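Local coordinates for molybdopterin adenylyltransferase (Helicobacter pylori, PDB 4XCW) that catalyses adenylyl transfer from ATP to molybdopterin, giving the adenylylated pterin used in a late step of molybdenum cofactor biosynthesis, at the interface of chains A and B. Sequence-based numbering; all coordinates share one arbitrary frame. Chains: chain A/B, Molybdopterin adenylyltransferase.

Contact 1: the interface of chains A and B. Residues chain A 80, 118; chain B 98, 125, 155, 158-159.
The loop carrying A:Pro80 and the end of the 3-10 helix 114-118, at A:Leu118, meet helix 152-158 of chain B, where B:Cys155 and B:Leu158 touch them. B:Ile159, just past that helix, joins in with B:Leu98 from a loop and B:Ile125 from strand 123-126. A:Pro80 is the centrepiece, and its compact ring touches B side chains on several sides. Its CG lies 3.7 Å from CD1 of B:Leu158, and the two side chains cross obliquely. CB, at another corner of the ring, meets the gamma-methyl CG2 of B:Ile159 at 4.1 Å. The gamma-methylene CG1 of B:Ile125 also reaches CB, while a methyl of B:Leu98, CD2, stands 4.1 Å from CB of A:Pro80. A proline suits this place because it is rigid and offers a broad apolar surface with little flexibility to lose on burial.

A:Leu118 makes a second, forked contact. Both of its methyls rest on B:Cys155: CD2 of A:Leu118 lies 3.6 Å from CB of B:Cys155, with CD1 slightly farther. The thiol SG of B:Cys155 points away from its backbone N (chi1 -171°), which places the sulfur alongside the leucine methyl CD2. There SG of B:Cys155 lies 3.7 Å from CD2 of A:Leu118. The same SG of B:Cys155 is 4.0 Å from CG of A:Pro80. A small, polarisable thiol can thus touch both chain A residues without holding their side chains away from the helix. B:Leu98 bridges the two from another direction, its CD2 also lying 3.8 Å from the backbone O of A:Leu118.

A:Pro80 directly follows the glycine-rich GGTG stretch typical of this molybdopterin-binding family. The patch probably helps join two subunits of the deposited trimer, and may also steady the loop that probably lines the pterin site.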
loop_
_atom_site.group_PDB
_atom_site.type_symbol
_atom_site.label_atom_id
_atom_site.label_comp_id
_atom_site.label_asym_id
_atom_site.label_seq_id
_atom_site.Cartn_x
_atom_site.Cartn_y
_atom_site.Cartn_z
ATOM N N PRO A 80 2.301 2.035 15.869
ATOM C CA PRO A 80 1.101 1.262 16.212
ATOM C C PRO A 80 0.460 1.640 17.547
ATOM O O PRO A 80 -0.646 1.176 17.832
ATOM C CB PRO A 80 1.624 -0.178 16.258
ATOM C CG PRO A 80 3.069 -0.041 16.605
ATOM C CD PRO A 80 3.527 1.220 15.927
ATOM N N LEU A 118 6.394 -1.191 11.027
ATOM C CA LEU A 118 5.379 -0.787 11.993
ATOM C C LEU A 118 4.916 0.634 11.741
ATOM O O LEU A 118 3.938 1.089 12.343
ATOM C CB LEU A 118 5.912 -0.898 13.422
ATOM C CG LEU A 118 6.402 -2.270 13.887
ATOM C CD1 LEU A 118 6.789 -2.210 15.367
ATOM C CD2 LEU A 118 5.361 -3.362 13.620
ATOM N N LEU B 98 -1.620 -1.743 9.558
ATOM C CA LEU B 98 -0.177 -1.595 9.404
ATOM C C LEU B 98 0.222 -2.049 8.005
ATOM O O LEU B 98 0.547 -3.216 7.805
ATOM C CB LEU B 98 0.561 -2.407 10.470
ATOM C CG LEU B 98 0.167 -2.118 11.919
ATOM C CD1 LEU B 98 0.769 -3.141 12.878
ATOM C CD2 LEU B 98 0.587 -0.705 12.304
ATOM N N ILE B 125 -4.050 -3.437 14.254
ATOM C CA ILE B 125 -4.134 -3.442 15.701
ATOM C C ILE B 125 -5.581 -3.374 16.169
ATOM O O ILE B 125 -6.340 -2.538 15.702
ATOM C CB ILE B 125 -3.374 -2.250 16.305
ATOM C CG1 ILE B 125 -1.927 -2.238 15.822
ATOM C CG2 ILE B 125 -3.479 -2.268 17.832
ATOM C CD1 ILE B 125 -1.161 -3.511 16.163
ATOM N N CYS B 155 6.252 -4.529 18.383
ATOM C CA CYS B 155 4.892 -4.076 18.079
ATOM C C CYS B 155 3.947 -4.389 19.233
ATOM O O CYS B 155 3.125 -3.559 19.620
ATOM C CB CYS B 155 4.358 -4.726 16.801
ATOM S SG CYS B 155 2.784 -4.001 16.223
ATOM N N LEU B 158 4.482 -2.016 22.088
ATOM C CA LEU B 158 3.954 -0.673 21.866
ATOM C C LEU B 158 2.445 -0.575 22.053
ATOM O O LEU B 158 1.942 0.486 22.410
ATOM C CB LEU B 158 4.312 -0.181 20.462
ATOM C CG LEU B 158 5.790 0.085 20.188
ATOM C CD1 LEU B 158 6.009 0.449 18.722
ATOM C CD2 LEU B 158 6.297 1.184 21.100
ATOM N N ILE B 159 1.733 -1.669 21.788
ATOM C CA ILE B 159 0.278 -1.696 21.957
ATOM C C ILE B 159 -0.110 -2.213 23.347
ATOM O O ILE B 159 -1.288 -2.421 23.645
ATOM C CB ILE B 159 -0.402 -2.560 20.864
ATOM C CG1 ILE B 159 -0.126 -4.046 21.077
ATOM C CG2 ILE B 159 0.035 -2.114 19.479
ATOM C CD1 ILE B 159 -0.622 -4.931 19.910
#

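Contact 2: the interface of chains A and B. Residues chain A 113-115; chain B 174, 176.
Apolar contact centres on B:Phe174, whose ring meets A:Val113 and whose CB meets A:Pro114. CG1 of A:Val113 lies 3.6 Å from ring carbon CE2 of B:Phe174 and is nearly as close to CZ. It approaches from beneath that part of the ring, whereas the backbone N of B:Pro176 in the same chain sits 3.9 Å above the ring plane on the opposite side, displaced toward the rim. The phenylalanine CG points away from its backbone N (chi1 175°), carrying the ring across to chain A. Nearer the backbone, CB of B:Phe174 touches CD of A:Pro114 at 4.1 Å, the two side chains crossing at about a right angle. The branched valine puts a methyl under the rim of the ring, and the stiff proline backs the CB beside it.

Mixed contacts involve A:Thr115. Its hydroxyl OG1 lies in the plane of the B:Phe174 ring, at the edge, 3.2 Å from CD2, where the slightly positive ring C-H could attract the oxygen. A chi1 of 43° turns OG1 to that edge and leaves the methyl CG2 to meet the backbone O of B:Phe174 at 3.6 Å. Threonine thus presents a polar and an apolar branch to one partner. B:Pro176 adds a peripheral contact.

By anchoring the C-terminal segment of chain B on its neighbour, the site probably helps hold the subunits together.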
loop_
_atom_site.group_PDB
_atom_site.type_symbol
_atom_site.label_atom_id
_atom_site.label_comp_id
_atom_site.label_asym_id
_atom_site.label_seq_id
_atom_site.Cartn_x
_atom_site.Cartn_y
_atom_site.Cartn_z
ATOM N N VAL A 113 16.409 -1.234 9.999
ATOM C CA VAL A 113 15.720 -1.870 11.127
ATOM C C VAL A 113 14.440 -2.590 10.694
ATOM O O VAL A 113 13.657 -2.059 9.904
ATOM C CB VAL A 113 15.366 -0.845 12.233
ATOM C CG1 VAL A 113 16.626 -0.385 12.958
ATOM C CG2 VAL A 113 14.608 0.340 11.653
ATOM N N PRO A 114 14.232 -3.810 11.205
ATOM C CA PRO A 114 13.086 -4.639 10.820
ATOM C C PRO A 114 11.765 -4.028 11.271
ATOM O O PRO A 114 10.733 -4.258 10.640
ATOM C CB PRO A 114 13.350 -5.965 11.542
ATOM C CG PRO A 114 14.818 -5.967 11.825
ATOM C CD PRO A 114 15.183 -4.540 12.061
ATOM N N THR A 115 11.809 -3.244 12.341
ATOM C CA THR A 115 10.608 -2.615 12.888
ATOM C C THR A 115 10.089 -1.450 12.039
ATOM O O THR A 115 9.090 -0.811 12.378
ATOM C CB THR A 115 10.868 -2.125 14.322
ATOM O OG1 THR A 115 12.152 -1.489 14.377
ATOM C CG2 THR A 115 10.870 -3.296 15.286
ATOM N N PHE B 174 14.098 -7.226 17.133
ATOM C CA PHE B 174 14.705 -5.942 17.413
ATOM C C PHE B 174 13.810 -5.095 18.303
ATOM O O PHE B 174 12.643 -4.884 17.991
ATOM C CB PHE B 174 14.991 -5.217 16.097
ATOM C CG PHE B 174 15.504 -3.825 16.272
ATOM C CD1 PHE B 174 16.755 -3.599 16.821
ATOM C CD2 PHE B 174 14.738 -2.740 15.884
ATOM C CE1 PHE B 174 17.233 -2.315 16.983
ATOM C CE2 PHE B 174 15.212 -1.453 16.042
ATOM C CZ PHE B 174 16.459 -1.239 16.594
ATOM N N PRO B 176 14.006 -1.270 19.794
ATOM C CA PRO B 176 14.663 0.035 19.924
ATOM C C PRO B 176 14.741 0.474 21.379
ATOM O O PRO B 176 13.749 0.375 22.103
ATOM C CB PRO B 176 13.756 0.970 19.121
ATOM C CG PRO B 176 13.051 0.080 18.159
ATOM C CD PRO B 176 12.862 -1.224 18.870
#

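Contact 1 and contact 2 lie about 12 Å apart between the centres of their C-alpha atoms and belong to one interface. On chain A they share the 3-10 helix 114-118: its start serves contact 2 and its last residue contact 1. Chain B answers with helix 152-158, the residue after it, a loop and strand 123-126 in contact 1, and the C-terminal tail in contact 2. The short helix is probably held at one end by the folded body of chain B and at the other by its tail, with A:Pro80 and A:Val113 contributing from loops. The interface is not an exact two-fold, consistent with the three-copy deposited assembly.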